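Long-range contacts in cytokinin riboside 5'-monophosphate phosphoribohydrolase (Corynebacterium glutamicum, PDB 5ZBL), which belongs to the SLOG clan of Rossmann-like alpha/beta proteins and assembles from two subunits, each built round a parallel beta-sheet: residues Gly66-Gly71 and Lys86-Glu91; Val72-Leu77 and Pro94-Arg99; Ala140-Asp145 and Ser176-Leu181. All coordinates share one frame; numbering follows the deposited sequence.

Interaction 1 (Gly66-Gly71 and Lys86-Glu91)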
loop_
_atom_site.group_PDB
_atom_site.type_symbol
_atom_site.label_atom_id
_atom_site.label_comp_id
_atom_site.label_asym_id
_atom_site.label_seq_id
_atom_site.Cartn_x
_atom_site.Cartn_y
_atom_site.Cartn_z
ATOM N N GLY A 66 0.511 13.855 28.396
ATOM C CA GLY A 66 1.774 13.618 29.110
ATOM C C GLY A 66 2.747 12.652 28.457
ATOM O O GLY A 66 3.753 12.289 29.067
ATOM N N GLY A 67 2.470 12.251 27.217
ATOM C CA GLY A 67 3.369 11.350 26.471
ATOM C C GLY A 67 4.308 12.046 25.526
ATOM O O GLY A 67 4.238 13.246 25.343
ATOM N N GLU A 68 5.194 11.270 24.928
ATOM C CA GLU A 68 6.122 11.767 23.905
ATOM C C GLU A 68 5.604 11.328 22.513
ATOM O O GLU A 68 5.045 10.256 22.356
ATOM C CB GLU A 68 7.540 11.231 24.169
ATOM C CG GLU A 68 8.109 11.534 25.566
ATOM C CD GLU A 68 9.314 10.672 25.944
ATOM O OE1 GLU A 68 10.245 10.544 25.132
ATOM O OE2 GLU A 68 9.346 10.106 27.066
ATOM N N ALA A 69 5.798 12.172 21.514
ATOM C CA ALA A 69 5.422 11.873 20.157
ATOM C C ALA A 69 6.646 12.066 19.259
ATOM O O ALA A 69 7.208 13.169 19.195
ATOM C CB ALA A 69 4.269 12.769 19.721
ATOM N N PHE A 70 7.060 10.990 18.582
ATOM C CA PHE A 70 8.150 11.062 17.592
ATOM C C PHE A 70 7.667 11.043 16.155
ATOM O O PHE A 70 6.959 10.140 15.721
ATOM C CB PHE A 70 9.128 9.922 17.830
ATOM C CG PHE A 70 9.694 9.945 19.208
ATOM C CD1 PHE A 70 10.813 10.735 19.500
ATOM C CD2 PHE A 70 9.098 9.230 20.230
ATOM C CE1 PHE A 70 11.347 10.778 20.784
ATOM C CE2 PHE A 70 9.635 9.269 21.519
ATOM C CZ PHE A 70 10.756 10.048 21.787
ATOM N N GLY A 71 8.069 12.055 15.414
ATOM C CA GLY A 71 7.710 12.183 13.997
ATOM C C GLY A 71 8.900 11.861 13.104
ATOM O O GLY A 71 10.040 12.125 13.475
ATOM N N LYS A 86 5.829 21.031 17.595
ATOM C CA LYS A 86 5.939 20.815 19.036
ATOM C C LYS A 86 6.003 19.353 19.476
ATOM O O LYS A 86 5.629 19.028 20.594
ATOM C CB LYS A 86 4.798 21.536 19.760
ATOM C CG LYS A 86 4.488 22.938 19.216
ATOM C CD LYS A 86 3.419 23.665 20.034
ATOM C CE LYS A 86 3.593 25.178 19.975
ATOM N NZ LYS A 86 4.778 25.592 20.795
ATOM N N LEU A 87 6.535 18.488 18.617
ATOM C CA LEU A 87 6.851 17.101 18.961
ATOM C C LEU A 87 8.072 16.980 19.851
ATOM O O LEU A 87 8.972 17.822 19.815
ATOM C CB LEU A 87 7.105 16.260 17.715
ATOM C CG LEU A 87 6.043 16.334 16.630
ATOM C CD1 LEU A 87 6.552 15.627 15.380
ATOM C CD2 LEU A 87 4.717 15.795 17.153
ATOM N N THR A 88 8.114 15.894 20.618
ATOM C CA THR A 88 9.309 15.525 21.372
ATOM C C THR A 88 10.533 15.509 20.445
ATOM O O THR A 88 11.620 15.962 20.807
ATOM C CB THR A 88 9.140 14.119 21.997
ATOM O OG1 THR A 88 7.815 13.982 22.557
ATOM C CG2 THR A 88 10.246 13.805 23.024
ATOM N N GLU A 89 10.343 14.963 19.246
ATOM C CA GLU A 89 11.360 15.011 18.206
ATOM C C GLU A 89 10.710 14.899 16.816
ATOM O O GLU A 89 9.752 14.160 16.632
ATOM C CB GLU A 89 12.305 13.839 18.400
ATOM C CG GLU A 89 13.702 14.007 17.848
ATOM C CD GLU A 89 14.599 12.858 18.322
ATOM O OE1 GLU A 89 14.890 12.775 19.550
ATOM O OE2 GLU A 89 14.976 12.010 17.479
ATOM N N LEU A 90 11.283 15.598 15.846
ATOM C CA LEU A 90 10.927 15.465 14.473
ATOM C C LEU A 90 12.195 15.081 13.717
ATOM O O LEU A 90 13.100 15.868 13.617
ATOM C CB LEU A 90 10.291 16.765 13.944
ATOM C CG LEU A 90 9.939 16.825 12.432
ATOM C CD1 LEU A 90 9.140 15.592 12.027
ATOM C CD2 LEU A 90 9.187 18.107 12.074
ATOM N N GLU A 91 12.245 13.850 13.212
ATOM C CA GLU A 91 13.365 13.385 12.382
ATOM C C GLU A 91 13.078 13.667 10.892
ATOM O O GLU A 91 12.085 13.161 10.363
ATOM C CB GLU A 91 13.598 11.893 12.573
ATOM C CG GLU A 91 13.725 11.525 14.031
ATOM C CD GLU A 91 14.329 10.148 14.276
ATOM O OE1 GLU A 91 14.768 9.481 13.320
ATOM O OE2 GLU A 91 14.373 9.724 15.457
#
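G71, T88 and F70 bury the most surface where Gly66-Gly71 meets Lys86-Glu91. The contact is a parallel strand pairing at one edge of the Rossmann-like sheet: strands 69-74 and 89-93 are the two strands of a beta-alpha-beta unit with helix 75-79 between them. Residues 69-71 and 89-91 run 18° apart, their axes 4.9 Å from each other at the nearest. G71 is gripped through both backbone polar atoms, its N giving an almost straight bond to E89 O (3.0 Å, 179°) and its O taking one from E91 N (2.8 Å). Because G71 has no side chain, L87 CD1 can settle 3.9 Å from G71 CA. Just before the second strand, T88 bonds through its side chain: OG1 lies anti to its own carbonyl carbon (chi1 -43°) and accepts from A69 N at 2.9 Å. That leaves CG2 turned toward the aliphatic part of E68 and the F70 ring. T88 CB sits over one face of this ring, 4.2 Å above its plane and displaced toward the rim, while E89 CB comes in at the ring edge, 3.6 Å from F70 CD1. E91 sends its carboxylate to a salt bridge with R102. A69 packs on L63 and L87 on A59, both of helix 53-64, and the two touch each other through A69 CB and L87 CD2, 4.0 Å apart.

Interaction 2 (Val72-Leu77 and Pro94-Arg99). With SO4 (sulfate ion), chain H.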
loop_
_atom_site.group_PDB
_atom_site.type_symbol
_atom_site.label_atom_id
_atom_site.label_comp_id
_atom_site.label_asym_id
_atom_site.label_seq_id
_atom_site.Cartn_x
_atom_site.Cartn_y
_atom_site.Cartn_z
ATOM N N VAL A 72 8.604 11.304 11.928
ATOM C CA VAL A 72 9.569 10.989 10.871
ATOM C C VAL A 72 8.966 11.518 9.544
ATOM O O VAL A 72 7.926 11.057 9.085
ATOM C CB VAL A 72 9.891 9.475 10.797
ATOM C CG1 VAL A 72 11.052 9.191 9.848
ATOM C CG2 VAL A 72 10.251 8.953 12.169
ATOM N N ILE A 73 9.656 12.499 8.960
ATOM C CA ILE A 73 9.222 13.230 7.798
ATOM C C ILE A 73 10.396 13.356 6.842
ATOM O O ILE A 73 11.521 13.074 7.215
ATOM C CB ILE A 73 8.690 14.599 8.263
ATOM C CG1 ILE A 73 7.824 15.248 7.187
ATOM C CG2 ILE A 73 9.824 15.527 8.695
ATOM C CD1 ILE A 73 6.936 16.345 7.741
ATOM N N THR A 74 10.141 13.739 5.592
ATOM C CA THR A 74 11.210 13.940 4.572
ATOM C C THR A 74 11.442 15.403 4.343
ATOM O O THR A 74 10.567 16.210 4.657
ATOM C CB THR A 74 10.799 13.382 3.219
ATOM O OG1 THR A 74 9.637 14.097 2.755
ATOM C CG2 THR A 74 10.464 11.889 3.312
ATOM N N GLU A 75 12.603 15.749 3.768
ATOM C CA GLU A 75 12.863 17.135 3.327
ATOM C C GLU A 75 11.763 17.663 2.420
ATOM O O GLU A 75 11.310 18.787 2.625
ATOM C CB GLU A 75 14.232 17.297 2.622
ATOM C CG GLU A 75 15.270 18.034 3.447
ATOM C CD GLU A 75 14.927 19.482 3.691
ATOM O OE1 GLU A 75 15.138 20.322 2.796
ATOM O OE2 GLU A 75 14.455 19.786 4.796
ATOM N N SER A 76 11.345 16.865 1.422
ATOM C CA SER A 76 10.267 17.296 0.504
ATOM C C SER A 76 9.052 17.805 1.240
ATOM O O SER A 76 8.715 18.969 1.129
ATOM C CB SER A 76 9.847 16.182 -0.448
ATOM O OG SER A 76 10.568 16.280 -1.660
ATOM N N LEU A 77 8.417 16.937 2.025
ATOM C CA LEU A 77 7.208 17.305 2.806
ATOM C C LEU A 77 7.486 18.444 3.794
ATOM O O LEU A 77 6.622 19.282 4.030
ATOM C CB LEU A 77 6.649 16.098 3.565
ATOM C CG LEU A 77 6.268 14.839 2.764
ATOM C CD1 LEU A 77 5.911 13.718 3.718
ATOM C CD2 LEU A 77 5.125 15.068 1.768
ATOM N N PRO A 94 16.257 11.804 4.184
ATOM C CA PRO A 94 16.396 12.253 2.798
ATOM C C PRO A 94 15.227 11.925 1.881
ATOM O O PRO A 94 14.944 12.708 1.022
ATOM C CB PRO A 94 17.625 11.487 2.305
ATOM C CG PRO A 94 18.421 11.262 3.516
ATOM C CD PRO A 94 17.399 10.962 4.558
ATOM N N ASP A 95 14.598 10.754 2.054
ATOM C CA ASP A 95 13.489 10.292 1.185
ATOM C C ASP A 95 12.468 9.441 1.898
ATOM O O ASP A 95 12.645 9.071 3.065
ATOM C CB ASP A 95 14.032 9.579 -0.052
ATOM C CG ASP A 95 14.834 8.378 0.277
ATOM O OD1 ASP A 95 14.291 7.492 0.974
ATOM O OD2 ASP A 95 16.006 8.303 -0.161
ATOM N N MET A 96 11.394 9.148 1.177
ATOM C CA MET A 96 10.241 8.422 1.677
ATOM C C MET A 96 10.540 6.989 2.017
ATOM O O MET A 96 9.949 6.446 2.933
ATOM C CB MET A 96 9.076 8.478 0.684
ATOM C CG MET A 96 7.724 8.728 1.347
ATOM S SD MET A 96 7.317 10.491 1.470
ATOM C CE MET A 96 6.973 10.921 -0.246
ATOM N N HIS A 97 11.467 6.376 1.311
ATOM C CA HIS A 97 11.955 5.043 1.659
ATOM C C HIS A 97 12.470 5.022 3.096
ATOM O O HIS A 97 12.040 4.214 3.922
ATOM C CB HIS A 97 13.111 4.680 0.708
ATOM C CG HIS A 97 13.597 3.260 0.806
ATOM N ND1 HIS A 97 14.936 2.932 0.737
ATOM C CD2 HIS A 97 12.932 2.089 0.908
ATOM C CE1 HIS A 97 15.077 1.619 0.793
ATOM N NE2 HIS A 97 13.875 1.084 0.897
ATOM N N ILE A 98 13.409 5.930 3.364
ATOM C CA ILE A 98 14.095 6.002 4.627
ATOM C C ILE A 98 13.011 6.349 5.654
ATOM O O ILE A 98 12.943 5.724 6.732
ATOM C CB ILE A 98 15.299 6.987 4.574
ATOM C CG1 ILE A 98 16.380 6.442 3.617
ATOM C CG2 ILE A 98 15.951 7.154 5.945
ATOM C CD1 ILE A 98 17.414 7.475 3.198
ATOM N N ARG A 99 12.089 7.250 5.302
ATOM C CA ARG A 99 11.053 7.569 6.276
ATOM C C ARG A 99 10.328 6.296 6.815
ATOM O O ARG A 99 10.221 6.092 8.030
ATOM C CB ARG A 99 10.087 8.537 5.683
ATOM C CG ARG A 99 9.138 9.121 6.674
ATOM C CD ARG A 99 7.922 9.467 5.928
ATOM N NE ARG A 99 7.039 10.353 6.621
ATOM C CZ ARG A 99 5.836 10.653 6.152
ATOM N NH1 ARG A 99 5.397 10.092 5.009
ATOM N NH2 ARG A 99 5.069 11.514 6.834
HETATM S S SO4 H . 10.955 11.587 -1.915
HETATM O O1 SO4 H . 9.626 11.807 -2.552
HETATM O O2 SO4 H . 11.974 12.082 -2.873
HETATM O O3 SO4 H . 10.999 12.337 -0.633
HETATM O O4 SO4 H . 11.196 10.139 -1.665
#
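R99 reaches from the first turn of helix 96-106 across the end of strand 69-74, sliding past V72 in the opposite direction. Its CB lies 4.1 Å from T74 CG2. With CG anti to the backbone N (chi1 -169°) and the chain extended as far as NE, CG passes V72 CG1 at 3.7 Å and CD runs on beside V72 O. NE then donates to V72 O (2.7 Å, 166°), and the oxygen lies close to the guanidinium plane. Over one face of that group, L77 CD1 stands 3.6 Å above the plane, offset toward the rim, the two side chains crossing at about a right angle. At the tip, NH2 bonds to G48 O, so the strand carbonyl and a neighbouring glycine-rich loop together fix the group's rotation. Nearer the helix start, T74 CG2 presses on D95 C at 3.5 Å and meets M96 SD, which also touches L77 CD1. T74 and D95 each cap a helix, T74 OG1 accepting from L77 N and D95 OD1 from I98 N. M96 N bonds O4 of a sulfate, probably a crystallisation ion (3.0 Å, 175°), and L132 of the second subunit packs on L77. Helices 75-79 and 96-106 both start beyond the C-terminal ends of parallel strands, as in Rossmann-like folds, where such helix N-termini commonly line the ligand site.

Interaction 3 (Ala140-Asp145 and Ser176-Leu181). With EDO (1,2-ethanediol), chain E.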
loop_
_atom_site.group_PDB
_atom_site.type_symbol
_atom_site.label_atom_id
_atom_site.label_comp_id
_atom_site.label_asym_id
_atom_site.label_seq_id
_atom_site.Cartn_x
_atom_site.Cartn_y
_atom_site.Cartn_z
ATOM N N ALA A 140 -2.203 -3.851 14.006
ATOM C CA ALA A 140 -3.568 -3.730 14.493
ATOM C C ALA A 140 -4.357 -2.738 13.655
ATOM O O ALA A 140 -3.856 -1.670 13.307
ATOM C CB ALA A 140 -3.570 -3.298 15.936
ATOM N N LEU A 141 -5.596 -3.101 13.344
ATOM C CA LEU A 141 -6.518 -2.220 12.647
ATOM C C LEU A 141 -7.499 -1.651 13.669
ATOM O O LEU A 141 -8.255 -2.381 14.286
ATOM C CB LEU A 141 -7.251 -2.987 11.557
ATOM C CG LEU A 141 -6.421 -3.769 10.553
ATOM C CD1 LEU A 141 -7.369 -4.386 9.530
ATOM C CD2 LEU A 141 -5.393 -2.870 9.892
ATOM N N TYR A 142 -7.439 -0.342 13.863
ATOM C CA TYR A 142 -8.316 0.345 14.793
ATOM C C TYR A 142 -9.620 0.595 14.033
ATOM O O TYR A 142 -9.726 1.544 13.223
ATOM C CB TYR A 142 -7.642 1.637 15.294
ATOM C CG TYR A 142 -8.335 2.440 16.395
ATOM C CD1 TYR A 142 -9.065 1.825 17.407
ATOM C CD2 TYR A 142 -8.220 3.831 16.426
ATOM C CE1 TYR A 142 -9.644 2.565 18.404
ATOM C CE2 TYR A 142 -8.790 4.583 17.427
ATOM C CZ TYR A 142 -9.521 3.948 18.417
ATOM O OH TYR A 142 -10.134 4.685 19.452
ATOM N N ASP A 143 -10.620 -0.245 14.332
ATOM C CA ASP A 143 -11.824 -0.340 13.517
ATOM C C ASP A 143 -12.937 0.671 13.903
ATOM O O ASP A 143 -14.071 0.306 14.183
ATOM C CB ASP A 143 -12.308 -1.788 13.563
ATOM C CG ASP A 143 -13.242 -2.150 12.428
ATOM O OD1 ASP A 143 -13.145 -1.559 11.320
ATOM O OD2 ASP A 143 -14.049 -3.080 12.661
ATOM N N VAL A 144 -12.602 1.948 13.859
ATOM C CA VAL A 144 -13.521 3.002 14.277
ATOM C C VAL A 144 -14.701 3.013 13.321
ATOM O O VAL A 144 -14.492 3.290 12.146
ATOM C CB VAL A 144 -12.878 4.404 14.237
ATOM C CG1 VAL A 144 -13.886 5.465 14.579
ATOM C CG2 VAL A 144 -11.724 4.488 15.205
ATOM N N ASP A 145 -15.904 2.686 13.833
ATOM C CA ASP A 145 -17.171 2.639 13.077
ATOM C C ASP A 145 -17.176 1.596 11.906
ATOM O O ASP A 145 -17.753 1.807 10.828
ATOM C CB ASP A 145 -17.520 4.045 12.605
ATOM C CG ASP A 145 -18.948 4.156 12.056
ATOM O OD1 ASP A 145 -19.885 3.551 12.649
ATOM O OD2 ASP A 145 -19.121 4.863 11.027
ATOM N N SER A 176 -12.395 -2.180 17.577
ATOM C CA SER A 176 -12.993 -0.854 17.615
ATOM C C SER A 176 -12.676 -0.202 18.939
ATOM O O SER A 176 -12.676 1.028 19.024
ATOM C CB SER A 176 -14.500 -0.929 17.437
ATOM O OG SER A 176 -15.034 -1.823 18.411
ATOM N N ASP A 177 -12.402 -1.010 19.967
ATOM C CA ASP A 177 -12.183 -0.494 21.326
ATOM C C ASP A 177 -10.690 -0.342 21.566
ATOM O O ASP A 177 -9.919 -1.308 21.332
ATOM C CB ASP A 177 -12.777 -1.434 22.372
ATOM C CG ASP A 177 -12.659 -0.899 23.782
ATOM O OD1 ASP A 177 -13.439 -0.002 24.170
ATOM O OD2 ASP A 177 -11.806 -1.400 24.523
ATOM N N PRO A 178 -10.266 0.855 22.023
ATOM C CA PRO A 178 -8.824 1.114 22.200
ATOM C C PRO A 178 -8.163 0.291 23.260
ATOM O O PRO A 178 -6.990 -0.083 23.117
ATOM C CB PRO A 178 -8.765 2.605 22.553
ATOM C CG PRO A 178 -10.122 2.914 23.057
ATOM C CD PRO A 178 -11.060 2.068 22.246
ATOM N N HIS A 179 -8.902 0.016 24.332
ATOM C CA HIS A 179 -8.434 -0.868 25.402
ATOM C C HIS A 179 -8.143 -2.234 24.862
ATOM O O HIS A 179 -7.035 -2.755 25.079
ATOM C CB HIS A 179 -9.427 -0.924 26.575
ATOM C CG HIS A 179 -9.374 0.300 27.448
ATOM N ND1 HIS A 179 -10.155 1.418 27.224
ATOM C CD2 HIS A 179 -8.595 0.599 28.512
ATOM C CE1 HIS A 179 -9.875 2.341 28.122
ATOM N NE2 HIS A 179 -8.914 1.878 28.900
ATOM N N ALA A 180 -9.121 -2.787 24.141
ATOM C CA ALA A 180 -8.999 -4.107 23.552
ATOM C C ALA A 180 -7.862 -4.192 22.503
ATOM O O ALA A 180 -7.161 -5.203 22.436
ATOM C CB ALA A 180 -10.315 -4.533 22.950
ATOM N N LEU A 181 -7.686 -3.111 21.733
ATOM C CA LEU A 181 -6.643 -2.981 20.738
ATOM C C LEU A 181 -5.226 -2.981 21.302
ATOM O O LEU A 181 -4.351 -3.702 20.788
ATOM C CB LEU A 181 -6.834 -1.692 19.934
ATOM C CG LEU A 181 -5.893 -1.574 18.696
ATOM C CD1 LEU A 181 -6.574 -0.920 17.513
ATOM C CD2 LEU A 181 -4.637 -0.803 19.027
HETATM C C1 EDO E . -14.499 -5.616 16.869
HETATM O O1 EDO E . -13.839 -6.719 17.496
HETATM C C2 EDO E . -13.666 -5.122 15.678
HETATM O O2 EDO E . -14.515 -4.731 14.594
#
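L181 and Y142 interlock where helix 178-186 lies against strand 139-142, a helix-on-sheet packing near the far edge of the Rossmann-like fold. No hydrogen bond crosses between Ala140-Asp145 and Ser176-Leu181, so the fit rests on shape. The knob is L181: its CG lies anti to the backbone N (chi1 -171°), which sets it 4.0 Å from A140 CB. Its CD1 pushes into the hollow at the base of Y142, 3.5 Å from Y142 CA. The side chains of L181 and Y142 cross at about a right angle, and the phenol reaches the helix start, crossing P178 obliquely. Its CE1 comes within 3.5 Å of S176 O, and its OH passes 3.9 Å from P178 CD, so the ring is a second bump, fitted against the bend formed by S176, D177 and P178. V144 CG2, from the strand's own segment, lies over one ring face, 3.6 Å above the plane and offset toward the rim. The buried hydroxyl has its polar partner in A30 O of helix 25-40. D177 caps the helix, its OD2 accepting from A180 N at 3.0 Å. Past the strand end, D143 is the centre of an inverse gamma turn, and its O meets S176 CB at 3.5 Å. The D143 carboxylate turns to W148 N and Q149 NE2, and its OD2 also accepts from a 1,2-ethanediol, whose O2 lies 2.6 Å away.

Overall arrangement
Interactions 1 and 2 adjoin, with centres 16 Å apart, and both use strand 69-74: interaction 1 takes its beginning and interaction 2 its end. Their segments alternate along the chain, strand 89-93 leading straight into helix 96-106, and both lie at one margin of the seven-stranded parallel sheet. Interaction 3 follows later in the chain, with its centre 23 Å from that of interaction 1 and 28 Å from that of interaction 2, and touches neither. It packs a helix on strand 139-142, next to the other outermost strand, 173-175. The contacts thus lie toward the two ends of one sheet, interactions 2 and 3 on opposite sides of the chain's centre, and these two each also reach the second subunit.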